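Local coordinates for protein transcriptional regulator, TetR family (PDB 3ON4) that probably binds DNA and regulates transcription as a member of the TetR family, at residues 86-91 against 135-140; 12-17 against 38-43; 57-62 against 120-125. One frame throughout, in Å; residues are numbered along the deposited sequence. Where two conformers were deposited one is given.

Interaction 1. Residues 86-91 against 135-140; sequences EKIQKF and IEWLKG
The carbonyl O of Lys-87 has two neighbours: it accepts the backbone N-H of Phe-91 at 2.9 Å, and CH2 of Trp-137 reaches it from the other helix at 3.6 Å, with the oxygen near the indole plane at the ring edge. Trp-137 carries CG anti to its backbone N (chi1 -173°), and its six-membered ring lies against Lys-87 and Phe-91, CZ3 coming to 3.6 Å from CB of Phe-91. The Phe-91 ring and the six-membered ring are nearly parallel, 30° apart, yet so slid that they barely overlap. CD2 of Leu-138 makes a CH-pi contact over one face of the Phe-91 ring, offset toward the rim, 4.3 Å from its centroid. CD2 of Leu-138 also meets CD1 of Ile-88 at 3.5 Å, a tight fit, the two side chains crossing at about a right angle. No hydrogen bond links the segments; the indole NE1 instead donates to Ser-77 OG on helix 54-77. With axes 10.9 Å apart and running at 153°, this is antiparallel helix packing filled by large apolar side chains, as expected in the all-helical C-terminal domain of a TetR-family regulator.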
loop_
_atom_site.group_PDB
_atom_site.type_symbol
_atom_site.label_atom_id
_atom_site.label_comp_id
_atom_site.label_asym_id
_atom_site.label_seq_id
_atom_site.Cartn_x
_atom_site.Cartn_y
_atom_site.Cartn_z
ATOM N N GLU A 86 13.260 8.045 20.312
ATOM C CA GLU A 86 12.357 7.151 21.038
ATOM C C GLU A 86 10.895 7.434 20.674
ATOM O O GLU A 86 10.088 6.515 20.631
ATOM C CB GLU A 86 12.578 7.274 22.549
ATOM C CG GLU A 86 13.872 6.603 23.071
ATOM C CD GLU A 86 14.178 6.911 24.530
ATOM O OE1 GLU A 86 13.883 8.025 25.018
ATOM O OE2 GLU A 86 14.758 6.038 25.200
ATOM N N LYS A 87 10.557 8.694 20.411
ATOM C CA LYS A 87 9.178 9.050 20.003
ATOM C C LYS A 87 8.805 8.408 18.650
ATOM O O LYS A 87 7.691 7.892 18.465
ATOM C CB LYS A 87 9.001 10.572 19.958
ATOM C CG LYS A 87 9.054 11.244 21.336
ATOM C CD LYS A 87 8.959 12.760 21.238
ATOM C CE LYS A 87 9.018 13.393 22.623
ATOM N NZ LYS A 87 9.338 14.847 22.586
ATOM N N ILE A 88 9.752 8.432 17.716
ATOM C CA ILE A 88 9.567 7.786 16.427
ATOM C C ILE A 88 9.458 6.274 16.632
ATOM O O ILE A 88 8.598 5.639 16.039
ATOM C CB ILE A 88 10.730 8.074 15.437
ATOM C CG1 ILE A 88 10.916 9.593 15.167
ATOM C CG2 ILE A 88 10.500 7.289 14.141
ATOM C CD1 ILE A 88 9.630 10.324 14.859
ATOM N N GLN A 89 10.327 5.690 17.461
ATOM C CA GLN A 89 10.244 4.241 17.741
ATOM C C GLN A 89 8.879 3.859 18.338
ATOM O O GLN A 89 8.264 2.848 17.954
ATOM C CB GLN A 89 11.401 3.785 18.666
ATOM C CG GLN A 89 12.800 3.871 18.015
ATOM C CD GLN A 89 13.956 3.682 18.998
ATOM O OE1 GLN A 89 13.857 4.022 20.184
ATOM N NE2 GLN A 89 15.074 3.165 18.496
ATOM N N LYS A 90 8.382 4.677 19.261
ATOM C CA LYS A 90 7.095 4.394 19.905
ATOM C C LYS A 90 5.920 4.623 18.958
ATOM O O LYS A 90 4.897 3.935 19.054
ATOM C CB LYS A 90 6.914 5.227 21.186
ATOM C CG LYS A 90 7.871 4.889 22.301
ATOM C CD LYS A 90 7.679 3.490 22.909
ATOM C CE LYS A 90 8.719 3.256 24.010
ATOM N NZ LYS A 90 8.730 1.876 24.614
ATOM N N PHE A 91 6.068 5.581 18.044
ATOM C CA PHE A 91 5.098 5.768 16.967
ATOM C C PHE A 91 4.950 4.475 16.172
ATOM O O PHE A 91 3.828 4.013 15.942
ATOM C CB PHE A 91 5.517 6.931 16.061
ATOM C CG PHE A 91 5.006 6.831 14.660
ATOM C CD1 PHE A 91 3.732 7.270 14.336
ATOM C CD2 PHE A 91 5.811 6.319 13.657
ATOM C CE1 PHE A 91 3.274 7.182 13.037
ATOM C CE2 PHE A 91 5.355 6.238 12.360
ATOM C CZ PHE A 91 4.105 6.660 12.047
ATOM N N ILE A 135 2.381 12.975 8.976
ATOM C CA ILE A 135 3.568 13.618 8.426
ATOM C C ILE A 135 3.952 14.870 9.227
ATOM O O ILE A 135 5.123 15.033 9.616
ATOM C CB ILE A 135 3.359 13.915 6.930
ATOM C CG1 ILE A 135 3.292 12.577 6.167
ATOM C CG2 ILE A 135 4.426 14.880 6.389
ATOM C CD1 ILE A 135 2.741 12.697 4.798
ATOM N N GLU A 136 2.963 15.716 9.536
ATOM C CA GLU A 136 3.197 16.890 10.385
ATOM C C GLU A 136 3.731 16.488 11.769
ATOM O O GLU A 136 4.676 17.101 12.258
ATOM C CB GLU A 136 1.919 17.735 10.518
ATOM C CG GLU A 136 2.068 19.027 11.351
ATOM C CD GLU A 136 3.196 19.926 10.865
ATOM O OE1 GLU A 136 3.374 20.059 9.625
ATOM O OE2 GLU A 136 3.920 20.475 11.724
ATOM N N TRP A 137 3.151 15.458 12.386
ATOM C CA TRP A 137 3.640 14.990 13.699
ATOM C C TRP A 137 5.103 14.526 13.630
ATOM O O TRP A 137 5.954 14.952 14.424
ATOM C CB TRP A 137 2.783 13.842 14.197
ATOM C CG TRP A 137 3.137 13.445 15.572
ATOM C CD1 TRP A 137 2.709 14.022 16.739
ATOM C CD2 TRP A 137 4.015 12.383 15.945
ATOM N NE1 TRP A 137 3.273 13.383 17.813
ATOM C CE2 TRP A 137 4.084 12.376 17.354
ATOM C CE3 TRP A 137 4.783 11.459 15.221
ATOM C CZ2 TRP A 137 4.855 11.461 18.054
ATOM C CZ3 TRP A 137 5.554 10.547 15.917
ATOM C CH2 TRP A 137 5.578 10.547 17.326
ATOM N N LEU A 138 5.394 13.674 12.659
ATOM C CA LEU A 138 6.772 13.191 12.414
ATOM C C LEU A 138 7.791 14.319 12.150
ATOM O O LEU A 138 8.885 14.343 12.743
ATOM C CB LEU A 138 6.773 12.186 11.238
ATOM C CG LEU A 138 6.215 10.783 11.472
ATOM C CD1 LEU A 138 6.142 9.965 10.177
ATOM C CD2 LEU A 138 7.088 10.073 12.522
ATOM N N LYS A 139 7.434 15.251 11.257
ATOM C CA LYS A 139 8.254 16.428 10.949
ATOM C C LYS A 139 8.549 17.243 12.198
ATOM O O LYS A 139 9.698 17.646 12.444
ATOM C CB LYS A 139 7.545 17.328 9.933
ATOM C CG LYS A 139 8.255 18.659 9.618
ATOM C CD LYS A 139 7.254 19.564 8.901
ATOM C CE LYS A 139 7.807 20.909 8.585
ATOM N NZ LYS A 139 6.742 21.958 8.690
ATOM N N GLY A 140 7.512 17.490 12.990
ATOM C CA GLY A 140 7.678 18.244 14.251
ATOM C C GLY A 140 8.622 17.586 15.254
ATOM O O GLY A 140 9.461 18.266 15.865
#

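Interaction 2. Residues 12-17 against 38-43; sequences KERILA and TAINIK
Arg-14 and Ile-40 mark the nearest backbone approach, their CA atoms 7.8 Å apart, where helix 11-26 passes the chain just before Asn-41, with a positive phi of 55°, leads it off the helical path. Ile-40 turns its side chain toward the first helix and lays CD1 against the aliphatic base of Arg-14, 4.0 Å from its CB. In Ile-42 the branch CG1 sits between the backbone N and the carbonyl carbon (chi1 63°), and beyond it CD1 meets CG1 of Ile-15 at 3.8 Å. Two isoleucines from the later segment thus bear on neighbouring residues of one helix. The polar part runs through water. In the Arg-14 conformer described, one of two deposited, NH1 donates to a water at 2.7 Å, and that water donates in turn to O of Ile-40 at 2.8 Å. The water lies in the guanidinium plane at its edge, while CB of Ile-40 stands over one face. With two conformers this bridge may be only partly populated. The segment 38-43 belongs to the predicted helix-turn-helix, joining helix 33-40 to helix 44-50. Ile-15 and Ile-42 both reach Ile-47 on helix 44-50, and Ile-15 also touches Leu-57 on helix 54-77, which places the contact among the four N-terminal helices.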
loop_
_atom_site.group_PDB
_atom_site.type_symbol
_atom_site.label_atom_id
_atom_site.label_comp_id
_atom_site.label_asym_id
_atom_site.label_seq_id
_atom_site.Cartn_x
_atom_site.Cartn_y
_atom_site.Cartn_z
ATOM N N LYS A 12 -23.928 2.743 17.173
ATOM C CA LYS A 12 -23.058 3.519 16.285
ATOM C C LYS A 12 -21.589 3.145 16.481
ATOM O O LYS A 12 -20.867 2.909 15.504
ATOM C CB LYS A 12 -23.237 5.006 16.512
ATOM C CG LYS A 12 -22.674 5.884 15.414
ATOM C CD LYS A 12 -23.089 7.338 15.593
ATOM C CE LYS A 12 -22.573 8.179 14.441
ATOM N NZ LYS A 12 -23.004 9.589 14.529
ATOM N N GLU A 13 -21.166 3.096 17.737
ATOM C CA GLU A 13 -19.781 2.774 18.051
ATOM C C GLU A 13 -19.436 1.349 17.640
ATOM O O GLU A 13 -18.357 1.103 17.112
ATOM C CB GLU A 13 -19.441 3.002 19.534
ATOM C CG GLU A 13 -18.073 2.366 19.885
ATOM C CD GLU A 13 -17.376 2.983 21.075
ATOM O OE1 GLU A 13 -18.060 3.567 21.938
ATOM O OE2 GLU A 13 -16.128 2.859 21.142
ATOM N N ARG A 14 -20.342 0.404 17.855
ATOM C CA ARG A 14 -20.036 -0.980 17.474
ATOM C C ARG A 14 -19.946 -1.116 15.950
ATOM O O ARG A 14 -19.135 -1.907 15.427
ATOM C CB ARG A 14 -21.037 -1.962 18.083
ATOM C CG ARG A 14 -20.995 -2.019 19.596
ATOM C CD ARG A 14 -21.506 -3.352 20.152
ATOM N NE ARG A 14 -22.717 -3.834 19.493
ATOM C CZ ARG A 14 -23.173 -5.088 19.541
ATOM N NH1 ARG A 14 -24.292 -5.390 18.908
ATOM N NH2 ARG A 14 -22.522 -6.042 20.211
ATOM N N ILE A 15 -20.755 -0.336 15.230
ATOM C CA ILE A 15 -20.712 -0.344 13.759
ATOM C C ILE A 15 -19.370 0.203 13.304
ATOM O O ILE A 15 -18.689 -0.391 12.466
ATOM C CB ILE A 15 -21.857 0.495 13.100
ATOM C CG1 ILE A 15 -23.205 -0.186 13.294
ATOM C CG2 ILE A 15 -21.548 0.687 11.595
ATOM C CD1 ILE A 15 -24.447 0.731 13.119
ATOM N N LEU A 16 -18.977 1.333 13.877
ATOM C CA LEU A 16 -17.706 1.938 13.527
ATOM C C LEU A 16 -16.534 0.973 13.798
ATOM O O LEU A 16 -15.650 0.809 12.950
ATOM C CB LEU A 16 -17.501 3.247 14.279
ATOM C CG LEU A 16 -18.367 4.412 13.787
ATOM C CD1 LEU A 16 -18.387 5.544 14.843
ATOM C CD2 LEU A 16 -17.875 4.901 12.423
ATOM N N ALA A 17 -16.562 0.320 14.953
ATOM C CA ALA A 17 -15.437 -0.558 15.333
ATOM C C ALA A 17 -15.288 -1.772 14.398
ATOM O O ALA A 17 -14.154 -2.133 14.001
ATOM C CB ALA A 17 -15.551 -0.983 16.809
ATOM N N THR A 38 -24.328 -9.001 10.040
ATOM C CA THR A 38 -24.121 -10.407 10.369
ATOM C C THR A 38 -23.110 -10.521 11.505
ATOM O O THR A 38 -23.299 -11.305 12.418
ATOM C CB THR A 38 -23.614 -11.182 9.129
ATOM O OG1 THR A 38 -24.659 -11.224 8.151
ATOM C CG2 THR A 38 -23.203 -12.623 9.475
ATOM N N ALA A 39 -22.063 -9.696 11.469
ATOM C CA ALA A 39 -20.951 -9.828 12.431
ATOM C C ALA A 39 -21.393 -9.532 13.860
ATOM O O ALA A 39 -20.979 -10.235 14.788
ATOM C CB ALA A 39 -19.771 -8.919 12.030
ATOM N N ILE A 40 -22.217 -8.492 14.029
ATOM C CA ILE A 40 -22.629 -8.033 15.359
ATOM C C ILE A 40 -24.129 -8.214 15.627
ATOM O O ILE A 40 -24.666 -7.710 16.625
ATOM C CB ILE A 40 -22.152 -6.580 15.630
ATOM C CG1 ILE A 40 -22.758 -5.580 14.635
ATOM C CG2 ILE A 40 -20.605 -6.524 15.578
ATOM C CD1 ILE A 40 -22.589 -4.096 15.039
ATOM N N ASN A 41 -24.794 -8.954 14.741
ATOM C CA ASN A 41 -26.181 -9.354 14.914
ATOM C C ASN A 41 -27.144 -8.187 15.160
ATOM O O ASN A 41 -27.891 -8.191 16.126
ATOM C CB ASN A 41 -26.293 -10.430 16.015
ATOM C CG ASN A 41 -25.587 -11.725 15.638
ATOM O OD1 ASN A 41 -25.401 -12.025 14.441
ATOM N ND2 ASN A 41 -25.203 -12.522 16.652
ATOM N N ILE A 42 -27.102 -7.201 14.266
ATOM C CA ILE A 42 -28.100 -6.109 14.197
ATOM C C ILE A 42 -28.735 -6.119 12.803
ATOM O O ILE A 42 -28.241 -6.774 11.895
ATOM C CB ILE A 42 -27.472 -4.697 14.502
ATOM C CG1 ILE A 42 -26.422 -4.334 13.442
ATOM C CG2 ILE A 42 -26.896 -4.674 15.937
ATOM C CD1 ILE A 42 -25.734 -2.984 13.612
ATOM N N LYS A 43 -29.851 -5.411 12.642
ATOM C CA LYS A 43 -30.527 -5.333 11.340
ATOM C C LYS A 43 -29.722 -4.448 10.403
ATOM O O LYS A 43 -29.166 -3.442 10.844
ATOM C CB LYS A 43 -31.936 -4.785 11.513
ATOM C CG LYS A 43 -32.827 -5.653 12.408
ATOM C CD LYS A 43 -34.175 -4.994 12.726
ATOM C CE LYS A 43 -34.902 -5.750 13.830
ATOM N NZ LYS A 43 -36.242 -5.188 14.139
HETATM O O HOH W 1 -25.493 -7.830 19.304
#

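Interaction 3. Residues 57-62 against 120-125; sequences LGVAVI and PVSIQN
Ile-123 sets CG1 anti to its carbonyl carbon and CG2 anti to its backbone N (chi1 -62°), a fork whose branches meet different residues of helix 54-77. Val-59 answers with CG2 anti to its own carbonyl carbon (chi1 165° for CG1), and this methyl comes to 3.7 Å from CG1 of Ile-123. CG2 of Val-59 also lies 3.3 Å from OG of Ser-122. The other branch of the fork, CG2 of Ile-123, receives CD1 of Ile-62 at 3.3 Å, a tight fit for two methyls, and the two isoleucine side chains cross at about a right angle. Farther out, CD1 of Ile-123 rests 3.9 Å from CA of Gly-58; here the helix surface is bare backbone, and the absence of a side chain gives the methyl its place. Such a surface lets the helices approach closely: their axes come within 8.9 Å and run almost parallel, at 9°, and the CA atoms of Val-59 and Ile-123 are 5.2 Å apart. Pro-120 occupies the N-cap position of helix 121-144, so the contact falls on the first turns of that helix. Phe-112 of helix 108-115 touches both Ile-62 and Ile-123, extending the apolar cluster. A sodium ion bound at Ser-114 and Asp-115 lies about 12 Å from the side chain of Ile-123. The hydroxyl of Ser-122 looks elsewhere for its polar partner, forming a hydrogen bond with OE2 of Glu-55, one turn before Val-59 on the same helix. Across the segments themselves there is none. The junction between the helix shared with the predicted DNA-binding region and the C-terminal domain is therefore held here by close apolar fit, which depends on shape rather than on directional bonds.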
loop_
_atom_site.group_PDB
_atom_site.type_symbol
_atom_site.label_atom_id
_atom_site.label_comp_id
_atom_site.label_asym_id
_atom_site.label_seq_id
_atom_site.Cartn_x
_atom_site.Cartn_y
_atom_site.Cartn_z
ATOM N N LEU A 57 -20.429 6.078 6.186
ATOM C CA LEU A 57 -19.709 5.228 7.127
ATOM C C LEU A 57 -18.213 5.370 6.871
ATOM O O LEU A 57 -17.442 5.530 7.827
ATOM C CB LEU A 57 -20.154 3.771 7.018
ATOM C CG LEU A 57 -19.391 2.750 7.865
ATOM C CD1 LEU A 57 -19.477 3.124 9.349
ATOM C CD2 LEU A 57 -19.952 1.330 7.623
ATOM N N GLY A 58 -17.796 5.331 5.604
ATOM C CA GLY A 58 -16.387 5.500 5.278
ATOM C C GLY A 58 -15.795 6.784 5.882
ATOM O O GLY A 58 -14.737 6.759 6.505
ATOM N N VAL A 59 -16.471 7.908 5.687
ATOM C CA VAL A 59 -16.030 9.202 6.215
ATOM C C VAL A 59 -15.900 9.154 7.739
ATOM O O VAL A 59 -14.900 9.602 8.321
ATOM C CB VAL A 59 -17.008 10.321 5.794
ATOM C CG1 VAL A 59 -16.810 11.612 6.620
ATOM C CG2 VAL A 59 -16.878 10.606 4.299
ATOM N N ALA A 60 -16.923 8.612 8.378
ATOM C CA ALA A 60 -16.976 8.546 9.828
ATOM C C ALA A 60 -15.888 7.605 10.414
ATOM O O ALA A 60 -15.267 7.931 11.428
ATOM C CB ALA A 60 -18.407 8.123 10.294
ATOM N N VAL A 61 -15.630 6.471 9.759
ATOM C CA VAL A 61 -14.595 5.538 10.205
ATOM C C VAL A 61 -13.210 6.210 10.140
ATOM O O VAL A 61 -12.438 6.149 11.094
ATOM C CB VAL A 61 -14.572 4.244 9.344
ATOM C CG1 VAL A 61 -13.306 3.411 9.646
ATOM C CG2 VAL A 61 -15.841 3.427 9.602
ATOM N N ILE A 62 -12.906 6.879 9.035
ATOM C CA ILE A 62 -11.569 7.478 8.905
ATOM C C ILE A 62 -11.436 8.628 9.901
ATOM O O ILE A 62 -10.405 8.770 10.539
ATOM C CB ILE A 62 -11.232 7.987 7.508
ATOM C CG1 ILE A 62 -11.343 6.888 6.473
ATOM C CG2 ILE A 62 -9.773 8.536 7.494
ATOM C CD1 ILE A 62 -11.491 7.412 5.017
ATOM N N PRO A 120 -15.373 8.012 -3.092
ATOM C CA PRO A 120 -15.955 9.333 -3.147
ATOM C C PRO A 120 -14.972 10.389 -2.619
ATOM O O PRO A 120 -14.129 10.087 -1.774
ATOM C CB PRO A 120 -17.173 9.213 -2.231
ATOM C CG PRO A 120 -17.514 7.765 -2.264
ATOM C CD PRO A 120 -16.220 7.061 -2.340
ATOM N N VAL A 121 -15.101 11.613 -3.107
ATOM C CA VAL A 121 -14.169 12.678 -2.741
ATOM C C VAL A 121 -14.157 12.948 -1.220
ATOM O O VAL A 121 -13.100 13.225 -0.633
ATOM C CB VAL A 121 -14.490 13.980 -3.502
ATOM C CG1 VAL A 121 -13.698 15.151 -2.940
ATOM C CG2 VAL A 121 -14.230 13.784 -5.008
ATOM N N SER A 122 -15.317 12.846 -0.570
ATOM C CA SER A 122 -15.355 13.037 0.886
ATOM C C SER A 122 -14.381 12.088 1.601
ATOM O O SER A 122 -13.686 12.473 2.547
ATOM C CB SER A 122 -16.771 12.838 1.427
ATOM O OG SER A 122 -17.197 11.501 1.177
ATOM N N ILE A 123 -14.299 10.851 1.141
ATOM C CA ILE A 123 -13.434 9.882 1.802
ATOM C C ILE A 123 -11.975 10.154 1.439
ATOM O O ILE A 123 -11.076 10.067 2.294
ATOM C CB ILE A 123 -13.855 8.441 1.460
ATOM C CG1 ILE A 123 -15.298 8.190 1.968
ATOM C CG2 ILE A 123 -12.922 7.437 2.069
ATOM C CD1 ILE A 123 -15.821 6.782 1.624
ATOM N N GLN A 124 -11.734 10.440 0.166
ATOM C CA GLN A 124 -10.407 10.857 -0.294
ATOM C C GLN A 124 -9.834 11.964 0.590
ATOM O O GLN A 124 -8.694 11.876 1.049
ATOM C CB GLN A 124 -10.471 11.364 -1.742
ATOM C CG GLN A 124 -10.704 10.284 -2.778
ATOM C CD GLN A 124 -10.675 10.832 -4.188
ATOM O OE1 GLN A 124 -10.863 12.028 -4.401
ATOM N NE2 GLN A 124 -10.476 9.965 -5.149
ATOM N N ASN A 125 -10.629 13.004 0.815
ATOM C CA ASN A 125 -10.203 14.147 1.625
ATOM C C ASN A 125 -9.913 13.760 3.098
ATOM O O ASN A 125 -8.941 14.232 3.699
ATOM C CB ASN A 125 -11.199 15.322 1.487
ATOM C CG ASN A 125 -11.139 15.974 0.099
ATOM O OD1 ASN A 125 -10.346 15.571 -0.756
ATOM N ND2 ASN A 125 -11.982 16.965 -0.130
#

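How the interactions relate
From the N terminus, interaction 2 closes first, bringing residues 38-43 back onto the opening helix and completing a compact loop among the N-terminal helices before either other contact begins. Interaction 3 then opens on helix 54-77 and interaction 1 on helix 84-98; interaction 3 closes when the chain reaches 120-125 and interaction 1 at 135-140, so these two contacts cross instead of nesting. Interaction 3 uses the start of helix 121-144 and interaction 1 a part farther along, with the two contact centres 25 Å apart. Interactions 2 and 3 touch, Leu-16 and Ile-15 packing on residues of 57-62, which carries the N-terminal helices onto the C-terminal domain.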